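PDB 2WVO: small S protein from Podospora anserina, which controls heterokaryon incompatibility, triggering a lethal reaction when it meets the [het-s] prion form of an incompatible cell. Local coordinates for residues L12-L17 with L79-V84; F18-A23 with T140-K145; L30-G35 with D109-E114; K49-R54 with Q162-V167. All blocks are in the same frame, centred on the assembly; numbering follows the deposited sequence. Where two conformers were deposited one is given.

Interaction 1: residues L12-L17 with L79-V84; sequences LGVAGL and LAKSIV
In the helical bundle of the HeLo domain, the first turn of helix 14-23 packs on helix 75-104, with Val14 and Leu17 set against Ala80 and Lys81. Gly13 is the N-cap residue of helix 14-23. The backbones come close, with the CA atoms of Val14 and Lys81 5.0 Å apart. Val14 uses both methyls. Val14 CG1 is anti to the backbone N (chi1 -178°) and lies 4.1 Å from Ala80 CB. Val14 CG2 rests 3.8 Å from Lys81 CB. Leu17, about one turn on, reaches the same lysine, its CD1 3.9 Å from Lys81 CG. Two apolar residues therefore share the aliphatic stem of Lys81. The chain of Lys81 bends beyond CG, and its amine ends near Leu12. One water joins the two: it donates to Leu12 O at 2.7 Å and accepts from Lys81 NZ at 2.8 Å. NZ also forms a salt bridge with Glu85. Ile61 and Phe67 touch Val14 as well, and Leu170 of helix 153-172 touches Ala80. Ser82 OG is hydrogen-bonded to Arg100 of the second subunit. This is a buried helix-helix seam of an all-helical bundle, closed at its edge by a lysine.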
loop_
_atom_site.group_PDB
_atom_site.type_symbol
_atom_site.label_atom_id
_atom_site.label_comp_id
_atom_site.label_asym_id
_atom_site.label_seq_id
_atom_site.Cartn_x
_atom_site.Cartn_y
_atom_site.Cartn_z
ATOM N N LEU A 12 -8.378 20.159 1.326
ATOM C CA LEU A 12 -8.046 20.468 -0.066
ATOM C C LEU A 12 -9.031 19.863 -1.080
ATOM O O LEU A 12 -9.711 18.875 -0.791
ATOM C CB LEU A 12 -6.614 20.020 -0.376
ATOM C CG LEU A 12 -5.522 20.653 0.485
ATOM C CD1 LEU A 12 -4.146 20.123 0.101
ATOM C CD2 LEU A 12 -5.576 22.199 0.414
ATOM N N GLY A 13 -9.118 20.482 -2.257
ATOM C CA GLY A 13 -9.807 19.870 -3.394
ATOM C C GLY A 13 -8.820 18.988 -4.147
ATOM O O GLY A 13 -7.668 18.878 -3.740
ATOM N N VAL A 14 -9.265 18.360 -5.235
ATOM C CA VAL A 14 -8.382 17.548 -6.100
ATOM C C VAL A 14 -7.090 18.283 -6.474
ATOM O O VAL A 14 -5.998 17.720 -6.346
ATOM C CB VAL A 14 -9.094 17.062 -7.402
ATOM C CG1 VAL A 14 -8.163 16.190 -8.246
ATOM C CG2 VAL A 14 -10.387 16.303 -7.088
ATOM N N ALA A 15 -7.208 19.540 -6.914
ATOM C CA ALA A 15 -6.044 20.315 -7.373
ATOM C C ALA A 15 -4.955 20.449 -6.313
ATOM O O ALA A 15 -3.790 20.214 -6.610
ATOM C CB ALA A 15 -6.473 21.719 -7.898
ATOM N N GLY A 16 -5.334 20.841 -5.092
ATOM C CA GLY A 16 -4.386 20.983 -3.985
ATOM C C GLY A 16 -3.735 19.656 -3.598
ATOM O O GLY A 16 -2.550 19.603 -3.258
ATOM N N LEU A 17 -4.531 18.589 -3.616
ATOM C CA LEU A 17 -4.056 17.240 -3.323
ATOM C C LEU A 17 -3.068 16.743 -4.386
ATOM O O LEU A 17 -2.005 16.213 -4.055
ATOM C CB LEU A 17 -5.248 16.282 -3.175
ATOM C CG LEU A 17 -6.071 16.413 -1.882
ATOM C CD1 LEU A 17 -7.504 15.873 -2.068
ATOM C CD2 LEU A 17 -5.360 15.752 -0.684
ATOM N N LEU A 79 -13.809 10.259 -7.897
ATOM C CA LEU A 79 -12.808 9.225 -8.171
ATOM C C LEU A 79 -11.390 9.808 -8.145
ATOM O O LEU A 79 -10.531 9.284 -7.463
ATOM C CB LEU A 79 -13.086 8.542 -9.514
ATOM C CG LEU A 79 -14.026 7.332 -9.534
ATOM C CD1 LEU A 79 -14.888 7.304 -10.787
ATOM C CD2 LEU A 79 -13.226 6.037 -9.421
ATOM N N ALA A 80 -11.164 10.888 -8.889
ATOM C CA ALA A 80 -9.877 11.583 -8.913
ATOM C C ALA A 80 -9.371 11.954 -7.513
ATOM O O ALA A 80 -8.187 11.783 -7.218
ATOM C CB ALA A 80 -9.935 12.821 -9.819
ATOM N N LYS A 81 -10.268 12.445 -6.661
ATOM C CA LYS A 81 -9.918 12.847 -5.298
ATOM C C LYS A 81 -9.437 11.667 -4.445
ATOM O O LYS A 81 -8.471 11.776 -3.687
ATOM C CB LYS A 81 -11.103 13.559 -4.631
ATOM C CG LYS A 81 -10.824 14.104 -3.224
ATOM C CD LYS A 81 -11.631 15.376 -2.941
ATOM C CE LYS A 81 -12.205 15.433 -1.521
ATOM N NZ LYS A 81 -11.249 15.306 -0.392
ATOM N N SER A 82 -10.122 10.542 -4.581
ATOM C CA SER A 82 -9.802 9.329 -3.863
ATOM C C SER A 82 -8.424 8.822 -4.293
ATOM O O SER A 82 -7.578 8.512 -3.459
ATOM C CB SER A 82 -10.882 8.288 -4.154
ATOM O OG SER A 82 -10.550 7.052 -3.557
ATOM N N ILE A 83 -8.203 8.793 -5.606
ATOM C CA ILE A 83 -6.954 8.301 -6.183
ATOM C C ILE A 83 -5.732 9.103 -5.714
ATOM O O ILE A 83 -4.702 8.549 -5.340
ATOM C CB ILE A 83 -7.039 8.310 -7.738
ATOM C CG1 ILE A 83 -7.879 7.125 -8.222
ATOM C CG2 ILE A 83 -5.638 8.265 -8.345
ATOM C CD1 ILE A 83 -8.552 7.332 -9.590
ATOM N N VAL A 84 -5.876 10.422 -5.732
ATOM C CA VAL A 84 -4.816 11.363 -5.388
ATOM C C VAL A 84 -4.533 11.326 -3.863
ATOM O O VAL A 84 -3.386 11.437 -3.415
ATOM C CB VAL A 84 -5.206 12.750 -6.037
ATOM C CG1 VAL A 84 -5.259 13.875 -5.079
ATOM C CG2 VAL A 84 -4.418 13.036 -7.341
HETATM O O HOH W 1 -10.426 17.378 1.315
#

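Interaction 2: residues F18-A23 with T140-K145; sequences FNNCVA and TSLAKK
The loop 140-145 runs past the last turns of helix 14-23 at side-chain distance, with the CA atoms of Asn20 and Leu142 7.5 Å apart and those of Ala23 and Lys145 8.0 Å apart. Leu142 and Lys145 both point at the helix. Leu142 touches with its CD2 branch. Leu142 CD2 lies 3.4 Å from Asn19 O and 3.8 Å from Ala23 CB. The CG of Leu142 also passes obliquely by the Asn20 amide. Lys145 meets Asn20 at about a right angle. Its last torsion (chi4 54°) turns NZ out of the extended line toward Asn20 OD1. Lys145 NZ donates to Asn20 OD1 at 2.9 Å. The donor lies in the carbonyl plane, on a lone pair, with a C=O...N angle of 142°. The other end of the same amide is held too, since Asn20 ND2 is hydrogen-bonded to Gly16 O one turn back. The two bonds should fix the turn of the amide. Lower on the lysine, Lys145 CD rests 3.8 Å from Ala23 O. Ile7 of helix 3-9 touches both Asn20 and Lys145. This is a surface contact in which the loop between helix 120-136 and strand 148-150 lies against the end of helix 14-23 in the HeLo helical domain.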
loop_
_atom_site.group_PDB
_atom_site.type_symbol
_atom_site.label_atom_id
_atom_site.label_comp_id
_atom_site.label_asym_id
_atom_site.label_seq_id
_atom_site.Cartn_x
_atom_site.Cartn_y
_atom_site.Cartn_z
ATOM N N PHE A 18 -3.436 16.955 -5.648
ATOM C CA PHE A 18 -2.624 16.657 -6.823
ATOM C C PHE A 18 -1.275 17.370 -6.809
ATOM O O PHE A 18 -0.238 16.757 -7.080
ATOM C CB PHE A 18 -3.413 17.023 -8.102
ATOM C CG PHE A 18 -2.578 17.021 -9.363
ATOM C CD1 PHE A 18 -2.365 15.846 -10.072
ATOM C CD2 PHE A 18 -1.990 18.197 -9.828
ATOM C CE1 PHE A 18 -1.580 15.841 -11.208
ATOM C CE2 PHE A 18 -1.211 18.197 -10.960
ATOM C CZ PHE A 18 -1.006 17.010 -11.652
ATOM N N ASN A 19 -1.287 18.667 -6.521
ATOM C CA ASN A 19 -0.069 19.462 -6.473
ATOM C C ASN A 19 0.870 19.032 -5.353
ATOM O O ASN A 19 2.092 19.074 -5.508
ATOM C CB ASN A 19 -0.392 20.959 -6.347
ATOM C CG ASN A 19 -0.978 21.544 -7.622
ATOM O OD1 ASN A 19 -0.743 21.051 -8.738
ATOM N ND2 ASN A 19 -1.725 22.611 -7.465
ATOM N N ASN A 20 0.299 18.626 -4.226
ATOM C CA ASN A 20 1.072 17.961 -3.181
ATOM C C ASN A 20 1.657 16.596 -3.579
ATOM O O ASN A 20 2.795 16.320 -3.254
ATOM C CB ASN A 20 0.254 17.864 -1.898
ATOM C CG ASN A 20 0.270 19.159 -1.110
ATOM O OD1 ASN A 20 1.270 19.485 -0.438
ATOM N ND2 ASN A 20 -0.834 19.912 -1.181
ATOM N N CYS A 21 0.887 15.758 -4.275
ATOM C CA CYS A 21 1.391 14.503 -4.868
ATOM C C CYS A 21 2.658 14.679 -5.708
ATOM O O CYS A 21 3.633 13.941 -5.563
ATOM C CB CYS A 21 0.330 13.864 -5.771
ATOM S SG CYS A 21 -0.992 13.054 -4.913
ATOM N N VAL A 22 2.617 15.650 -6.605
ATOM C CA VAL A 22 3.733 15.927 -7.501
ATOM C C VAL A 22 4.962 16.401 -6.712
ATOM O O VAL A 22 6.083 15.957 -6.964
ATOM C CB VAL A 22 3.329 16.955 -8.606
ATOM C CG1 VAL A 22 4.537 17.334 -9.466
ATOM C CG2 VAL A 22 2.207 16.388 -9.482
ATOM N N ALA A 23 4.736 17.278 -5.744
ATOM C CA ALA A 23 5.814 17.843 -4.948
ATOM C C ALA A 23 6.492 16.802 -4.034
ATOM O O ALA A 23 7.651 16.972 -3.661
ATOM C CB ALA A 23 5.301 19.042 -4.142
ATOM N N THR A 140 4.630 27.353 -6.643
ATOM C CA THR A 140 4.527 26.816 -5.294
ATOM C C THR A 140 4.076 27.819 -4.229
ATOM O O THR A 140 4.841 28.689 -3.792
ATOM C CB THR A 140 5.835 26.068 -4.853
ATOM O OG1 THR A 140 5.645 25.487 -3.555
ATOM C CG2 THR A 140 7.062 27.008 -4.841
ATOM N N SER A 141 2.810 27.690 -3.840
ATOM C CA SER A 141 2.345 28.229 -2.569
ATOM C C SER A 141 2.840 27.248 -1.512
ATOM O O SER A 141 3.181 27.638 -0.391
ATOM C CB SER A 141 0.815 28.327 -2.533
ATOM O OG SER A 141 0.344 29.396 -3.340
ATOM N N LEU A 142 2.903 25.977 -1.920
ATOM C CA LEU A 142 3.215 24.830 -1.063
ATOM C C LEU A 142 4.448 25.019 -0.178
ATOM O O LEU A 142 5.514 25.435 -0.648
ATOM C CB LEU A 142 3.376 23.561 -1.916
ATOM C CG LEU A 142 2.173 22.733 -2.405
ATOM C CD1 LEU A 142 1.068 23.560 -3.042
ATOM C CD2 LEU A 142 2.646 21.668 -3.380
ATOM N N ALA A 143 4.275 24.715 1.108
ATOM C CA ALA A 143 5.372 24.682 2.068
ATOM C C ALA A 143 6.372 23.589 1.680
ATOM O O ALA A 143 5.993 22.568 1.094
ATOM C CB ALA A 143 4.830 24.437 3.475
ATOM N N LYS A 144 7.642 23.812 2.001
ATOM C CA LYS A 144 8.703 22.861 1.666
ATOM C C LYS A 144 8.543 21.543 2.432
ATOM O O LYS A 144 8.111 21.523 3.591
ATOM C CB LYS A 144 10.079 23.478 1.933
ATOM C CG LYS A 144 11.237 22.766 1.241
ATOM C CD LYS A 144 12.531 23.552 1.385
ATOM C CE LYS A 144 13.723 22.787 0.827
ATOM N NZ LYS A 144 14.953 23.638 0.815
ATOM N N LYS A 145 8.879 20.446 1.762
ATOM C CA LYS A 145 8.831 19.116 2.365
ATOM C C LYS A 145 10.242 18.679 2.766
ATOM O O LYS A 145 11.235 19.262 2.312
ATOM C CB LYS A 145 8.201 18.125 1.387
ATOM C CG LYS A 145 6.711 18.330 1.190
ATOM C CD LYS A 145 6.288 18.072 -0.247
ATOM C CE LYS A 145 4.826 17.653 -0.345
ATOM N NZ LYS A 145 3.869 18.582 0.312
#

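Interaction 3: residues L30-G35 with D109-E114; sequences LGRHFG and DLVVFE
Val111 begins the contact with its carbonyl, at the start of a single antiparallel beta bridge. Arg32 N donates a hydrogen bond to Val111 O at 3.0 Å, tilted from the carbonyl plane. Val111 CG1 also touches Arg32 CD at 3.8 Å. Next comes Val112, which is bridged to Gly31. They are a non-hydrogen-bonded pair, with CA atoms 4.2 Å apart. The bridge adds a second neighbour to the end of strand 28-30, because Gly31 also bonds through its backbone to Leu150, the last residue of strand 148-150. Val112 CB sits 3.5 Å from Leu30 O. Phe113 then closes the bridge: Phe113 N donates to Leu30 O at 2.9 Å, nearly along the C=O axis. The Arg32 and Phe113 side chains cross at about a right angle, yet the guanidinium lies nearly flat against the ring, 23° between the planes. Arg32 CD makes a CH-pi contact, 4.2 Å from the Phe113 ring centroid and over the face. Farther out, Phe113 CE2 lies over the guanidinium centre. The ring also stacks with Tyr38 of helix 38-59. Arg32 NH2 also makes a long, weak ion pair with Asp117. A water accepts from Leu30 N at 2.9 Å and donates to Phe113 O at 2.7 Å.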
loop_
_atom_site.group_PDB
_atom_site.type_symbol
_atom_site.label_atom_id
_atom_site.label_comp_id
_atom_site.label_asym_id
_atom_site.label_seq_id
_atom_site.Cartn_x
_atom_site.Cartn_y
_atom_site.Cartn_z
ATOM N N LEU A 30 17.671 8.213 -3.171
ATOM C CA LEU A 30 17.859 6.766 -3.345
ATOM C C LEU A 30 19.094 6.280 -2.605
ATOM O O LEU A 30 20.165 6.868 -2.724
ATOM C CB LEU A 30 17.919 6.349 -4.819
ATOM C CG LEU A 30 16.894 6.798 -5.876
ATOM C CD1 LEU A 30 16.826 5.771 -7.013
ATOM C CD2 LEU A 30 15.509 7.053 -5.311
ATOM N N GLY A 31 18.923 5.214 -1.824
ATOM C CA GLY A 31 20.030 4.567 -1.116
ATOM C C GLY A 31 21.110 4.016 -2.041
ATOM O O GLY A 31 20.848 3.688 -3.199
ATOM N N ARG A 32 22.327 3.910 -1.513
ATOM C CA ARG A 32 23.488 3.389 -2.249
ATOM C C ARG A 32 23.272 1.952 -2.737
ATOM O O ARG A 32 23.880 1.535 -3.718
ATOM C CB ARG A 32 24.732 3.460 -1.364
ATOM C CG ARG A 32 26.033 3.663 -2.109
ATOM C CD ARG A 32 26.314 5.144 -2.354
ATOM N NE ARG A 32 27.434 5.330 -3.279
ATOM C CZ ARG A 32 27.798 6.505 -3.789
ATOM N NH1 ARG A 32 28.824 6.566 -4.627
ATOM N NH2 ARG A 32 27.141 7.619 -3.468
ATOM N N HIS A 33 22.399 1.221 -2.044
ATOM C CA HIS A 33 21.963 -0.146 -2.386
ATOM C C HIS A 33 21.551 -0.324 -3.850
ATOM O O HIS A 33 21.639 -1.419 -4.410
ATOM C CB HIS A 33 20.806 -0.554 -1.444
ATOM C CG HIS A 33 19.771 -1.446 -2.069
ATOM N ND1 HIS A 33 19.748 -2.811 -1.876
ATOM C CD2 HIS A 33 18.709 -1.163 -2.864
ATOM C CE1 HIS A 33 18.729 -3.333 -2.536
ATOM N NE2 HIS A 33 18.086 -2.355 -3.150
ATOM N N PHE A 34 21.037 0.746 -4.454
ATOM C CA PHE A 34 20.561 0.669 -5.842
ATOM C C PHE A 34 21.683 0.330 -6.824
ATOM O O PHE A 34 21.430 -0.249 -7.880
ATOM C CB PHE A 34 19.790 1.930 -6.256
ATOM C CG PHE A 34 18.379 1.969 -5.722
ATOM C CD1 PHE A 34 18.090 2.614 -4.524
ATOM C CD2 PHE A 34 17.345 1.321 -6.396
ATOM C CE1 PHE A 34 16.808 2.630 -4.016
ATOM C CE2 PHE A 34 16.048 1.343 -5.886
ATOM C CZ PHE A 34 15.786 2.000 -4.690
ATOM N N GLY A 35 22.917 0.669 -6.454
ATOM C CA GLY A 35 24.091 0.292 -7.230
ATOM C C GLY A 35 23.986 0.762 -8.665
ATOM O O GLY A 35 23.681 1.933 -8.913
ATOM N N ASP A 109 24.903 1.578 5.913
ATOM C CA ASP A 109 23.736 1.281 5.072
ATOM C C ASP A 109 22.804 2.483 4.900
ATOM O O ASP A 109 21.719 2.353 4.327
ATOM C CB ASP A 109 22.950 0.088 5.639
ATOM C CG ASP A 109 23.803 -1.172 5.789
ATOM O OD1 ASP A 109 23.612 -1.903 6.787
ATOM O OD2 ASP A 109 24.663 -1.431 4.914
ATOM N N LEU A 110 23.232 3.645 5.390
ATOM C CA LEU A 110 22.419 4.863 5.343
ATOM C C LEU A 110 22.954 5.898 4.350
ATOM O O LEU A 110 22.461 7.025 4.284
ATOM C CB LEU A 110 22.253 5.470 6.748
ATOM C CG LEU A 110 21.384 4.701 7.753
ATOM C CD1 LEU A 110 21.329 5.415 9.103
ATOM C CD2 LEU A 110 19.970 4.457 7.218
ATOM N N VAL A 111 23.952 5.494 3.571
ATOM C CA VAL A 111 24.550 6.343 2.542
ATOM C C VAL A 111 23.597 6.413 1.349
ATOM O O VAL A 111 23.019 5.403 0.947
ATOM C CB VAL A 111 25.965 5.826 2.121
ATOM C CG1 VAL A 111 26.621 6.759 1.102
ATOM C CG2 VAL A 111 26.877 5.660 3.353
ATOM N N VAL A 112 23.411 7.615 0.815
ATOM C CA VAL A 112 22.534 7.822 -0.333
ATOM C C VAL A 112 23.288 8.434 -1.516
ATOM O O VAL A 112 24.345 9.052 -1.346
ATOM C CB VAL A 112 21.281 8.702 0.019
ATOM C CG1 VAL A 112 20.517 8.127 1.225
ATOM C CG2 VAL A 112 21.673 10.157 0.266
ATOM N N PHE A 113 22.731 8.260 -2.708
ATOM C CA PHE A 113 23.223 8.930 -3.902
ATOM C C PHE A 113 22.792 10.400 -3.940
ATOM O O PHE A 113 21.691 10.749 -3.496
ATOM C CB PHE A 113 22.671 8.240 -5.149
ATOM C CG PHE A 113 23.279 6.895 -5.442
ATOM C CD1 PHE A 113 22.528 5.734 -5.289
ATOM C CD2 PHE A 113 24.594 6.789 -5.921
ATOM C CE1 PHE A 113 23.083 4.483 -5.590
ATOM C CE2 PHE A 113 25.156 5.542 -6.215
ATOM C CZ PHE A 113 24.400 4.387 -6.050
ATOM N N GLU A 114 23.672 11.248 -4.474
ATOM C CA GLU A 114 23.340 12.620 -4.870
ATOM C C GLU A 114 23.188 12.666 -6.388
ATOM O O GLU A 114 23.679 11.781 -7.095
ATOM C CB GLU A 114 24.445 13.593 -4.463
ATOM C CG GLU A 114 24.635 13.789 -2.966
ATOM C CD GLU A 114 25.936 14.509 -2.651
ATOM O OE1 GLU A 114 26.749 13.979 -1.865
ATOM O OE2 GLU A 114 26.159 15.605 -3.202
HETATM O O HOH W 2 19.212 10.223 -4.492
#

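Interaction 4: residues K49-R54 with Q162-V167; sequences KVRLSR and QVAGFV
Arg51 turns to Val167 by two torsions: CG is anti to the backbone N (chi1 -163°), and chi2 of 71° then bends CD away from an extended course. The two side chains lie side by side, running opposite ways. Val167 CG1, itself anti to its backbone N, lies 3.8 Å from Arg51 CG and 3.6 Å from Arg51 O. Val167 CG1 also covers one face of the guanidinium, offset toward the rim, and sits 3.8 Å from Arg51 CZ. Arg51 NH1 comes to 3.4 Å from Ala164 O. These helices, 38-59 and 153-172, belong to the core of the HeLo helical bundle. Their segments run nearly parallel, 18° apart, with axes 9.6 Å from each other. Arg51 is buried, and its charge is met by acids beyond the two segments. NH2 makes salt bridges with Asp168 and Glu171 on helix 153-172, and NH1 is hydrogen-bonded to Ile207 O. The two carboxylates would probably offset its charge. Leu52 adds further apolar contacts. Leu52 CD1 lies 3.7 Å from Val167 CG2, the second methyl of that valine. The Leu52 side chain crosses that of Val163 at about a right angle, with Leu52 CD2 4.2 Å from Val163 CG1. Ile87 of helix 75-104 and Phe18 and Cys21 of helix 14-23 also touch Leu52.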
loop_
_atom_site.group_PDB
_atom_site.type_symbol
_atom_site.label_atom_id
_atom_site.label_comp_id
_atom_site.label_asym_id
_atom_site.label_seq_id
_atom_site.Cartn_x
_atom_site.Cartn_y
_atom_site.Cartn_z
ATOM N N LYS A 49 6.339 10.856 -11.880
ATOM C CA LYS A 49 6.032 12.272 -11.681
ATOM C C LYS A 49 5.507 12.953 -12.956
ATOM O O LYS A 49 4.477 13.647 -12.919
ATOM C CB LYS A 49 7.277 12.996 -11.163
ATOM C CG LYS A 49 7.030 14.399 -10.639
ATOM C CD LYS A 49 8.364 15.062 -10.316
ATOM C CE LYS A 49 8.177 16.369 -9.578
ATOM N NZ LYS A 49 9.477 16.864 -9.035
ATOM N N VAL A 50 6.223 12.769 -14.068
ATOM C CA VAL A 50 5.835 13.328 -15.372
ATOM C C VAL A 50 4.431 12.887 -15.782
ATOM O O VAL A 50 3.642 13.663 -16.308
ATOM C CB VAL A 50 6.848 12.917 -16.493
ATOM C CG1 VAL A 50 6.255 13.148 -17.886
ATOM C CG2 VAL A 50 8.162 13.656 -16.331
ATOM N N ARG A 51 4.161 11.612 -15.547
ATOM C CA ARG A 51 2.889 10.966 -15.792
ATOM C C ARG A 51 1.747 11.708 -15.070
ATOM O O ARG A 51 0.711 12.032 -15.647
ATOM C CB ARG A 51 3.065 9.556 -15.240
ATOM C CG ARG A 51 2.108 8.505 -15.669
ATOM C CD ARG A 51 2.244 8.030 -17.119
ATOM N NE ARG A 51 0.870 7.758 -17.524
ATOM C CZ ARG A 51 0.212 6.637 -17.245
ATOM N NH1 ARG A 51 0.821 5.632 -16.635
ATOM N NH2 ARG A 51 -1.054 6.518 -17.607
ATOM N N LEU A 52 1.963 11.971 -13.793
ATOM C CA LEU A 52 1.042 12.724 -12.954
ATOM C C LEU A 52 0.878 14.150 -13.507
ATOM O O LEU A 52 -0.247 14.621 -13.692
ATOM C CB LEU A 52 1.587 12.729 -11.527
ATOM C CG LEU A 52 0.774 12.572 -10.239
ATOM C CD1 LEU A 52 -0.550 11.798 -10.395
ATOM C CD2 LEU A 52 1.686 11.947 -9.154
ATOM N N SER A 53 1.997 14.810 -13.807
ATOM C CA SER A 53 1.972 16.157 -14.368
ATOM C C SER A 53 1.249 16.221 -15.712
ATOM O O SER A 53 0.545 17.193 -15.986
ATOM C CB SER A 53 3.384 16.747 -14.487
ATOM O OG SER A 53 4.016 16.349 -15.698
ATOM N N ARG A 54 1.424 15.184 -16.536
ATOM C CA ARG A 54 0.758 15.096 -17.843
ATOM C C ARG A 54 -0.765 15.054 -17.719
ATOM O O ARG A 54 -1.458 15.731 -18.472
ATOM C CB ARG A 54 1.262 13.897 -18.655
ATOM C CG ARG A 54 0.817 13.892 -20.145
ATOM C CD ARG A 54 1.180 12.563 -20.833
ATOM N NE ARG A 54 2.607 12.248 -20.685
ATOM C CZ ARG A 54 3.109 11.022 -20.585
ATOM N NH1 ARG A 54 2.313 9.958 -20.624
ATOM N NH2 ARG A 54 4.419 10.860 -20.455
ATOM N N GLN A 162 2.494 1.644 -8.504
ATOM C CA GLN A 162 1.176 2.090 -8.039
ATOM C C GLN A 162 0.787 3.444 -8.587
ATOM O O GLN A 162 -0.339 3.613 -9.060
ATOM C CB GLN A 162 1.070 2.047 -6.522
ATOM C CG GLN A 162 1.036 0.626 -5.969
ATOM C CD GLN A 162 0.388 0.561 -4.605
ATOM O OE1 GLN A 162 0.946 -0.024 -3.678
ATOM N NE2 GLN A 162 -0.795 1.169 -4.466
ATOM N N VAL A 163 1.715 4.402 -8.571
ATOM C CA VAL A 163 1.443 5.708 -9.195
ATOM C C VAL A 163 0.989 5.546 -10.644
ATOM O O VAL A 163 -0.032 6.117 -11.030
ATOM C CB VAL A 163 2.633 6.727 -9.043
ATOM C CG1 VAL A 163 2.465 7.948 -9.953
ATOM C CG2 VAL A 163 2.755 7.188 -7.584
ATOM N N ALA A 164 1.738 4.766 -11.427
ATOM C CA ALA A 164 1.427 4.499 -12.836
ATOM C C ALA A 164 0.022 3.908 -13.062
ATOM O O ALA A 164 -0.723 4.391 -13.918
ATOM C CB ALA A 164 2.500 3.606 -13.460
ATOM N N GLY A 165 -0.315 2.863 -12.302
ATOM C CA GLY A 165 -1.676 2.331 -12.230
ATOM C C GLY A 165 -2.722 3.380 -11.859
ATOM O O GLY A 165 -3.773 3.459 -12.493
ATOM N N PHE A 166 -2.436 4.192 -10.843
ATOM C CA PHE A 166 -3.352 5.281 -10.434
ATOM C C PHE A 166 -3.581 6.349 -11.510
ATOM O O PHE A 166 -4.695 6.848 -11.653
ATOM C CB PHE A 166 -2.896 5.946 -9.135
ATOM C CG PHE A 166 -3.154 5.118 -7.902
ATOM C CD1 PHE A 166 -2.168 4.965 -6.930
ATOM C CD2 PHE A 166 -4.378 4.494 -7.712
ATOM C CE1 PHE A 166 -2.404 4.200 -5.788
ATOM C CE2 PHE A 166 -4.617 3.725 -6.578
ATOM C CZ PHE A 166 -3.639 3.583 -5.618
ATOM N N VAL A 167 -2.542 6.682 -12.274
ATOM C CA VAL A 167 -2.685 7.636 -13.377
ATOM C C VAL A 167 -3.477 7.023 -14.529
ATOM O O VAL A 167 -4.211 7.737 -15.224
ATOM C CB VAL A 167 -1.322 8.226 -13.834
ATOM C CG1 VAL A 167 -1.509 9.231 -14.981
ATOM C CG2 VAL A 167 -0.632 8.925 -12.658
#

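Interactions 1 and 2 both use helix 14-23, at its start and its end, and their centres are 13 Å apart. They touch where Val84 O lies 3.3 Å from Cys21 SG. Interaction 4 is the most central, about 6 Å from the centre of the chain. It meets interaction 1 through Ile83 CG2 and Phe166 CB, 3.7 Å apart, and interaction 2 through Cys21 CB and Leu52 CD2, 4.1 Å apart. Interaction 3 stands apart: its nearest atoms are about 12 Å from interaction 4 and about 19 Å from interaction 1, across the chain's centre. Interactions 1 and 4 each include residues that touch the second subunit of the homodimer.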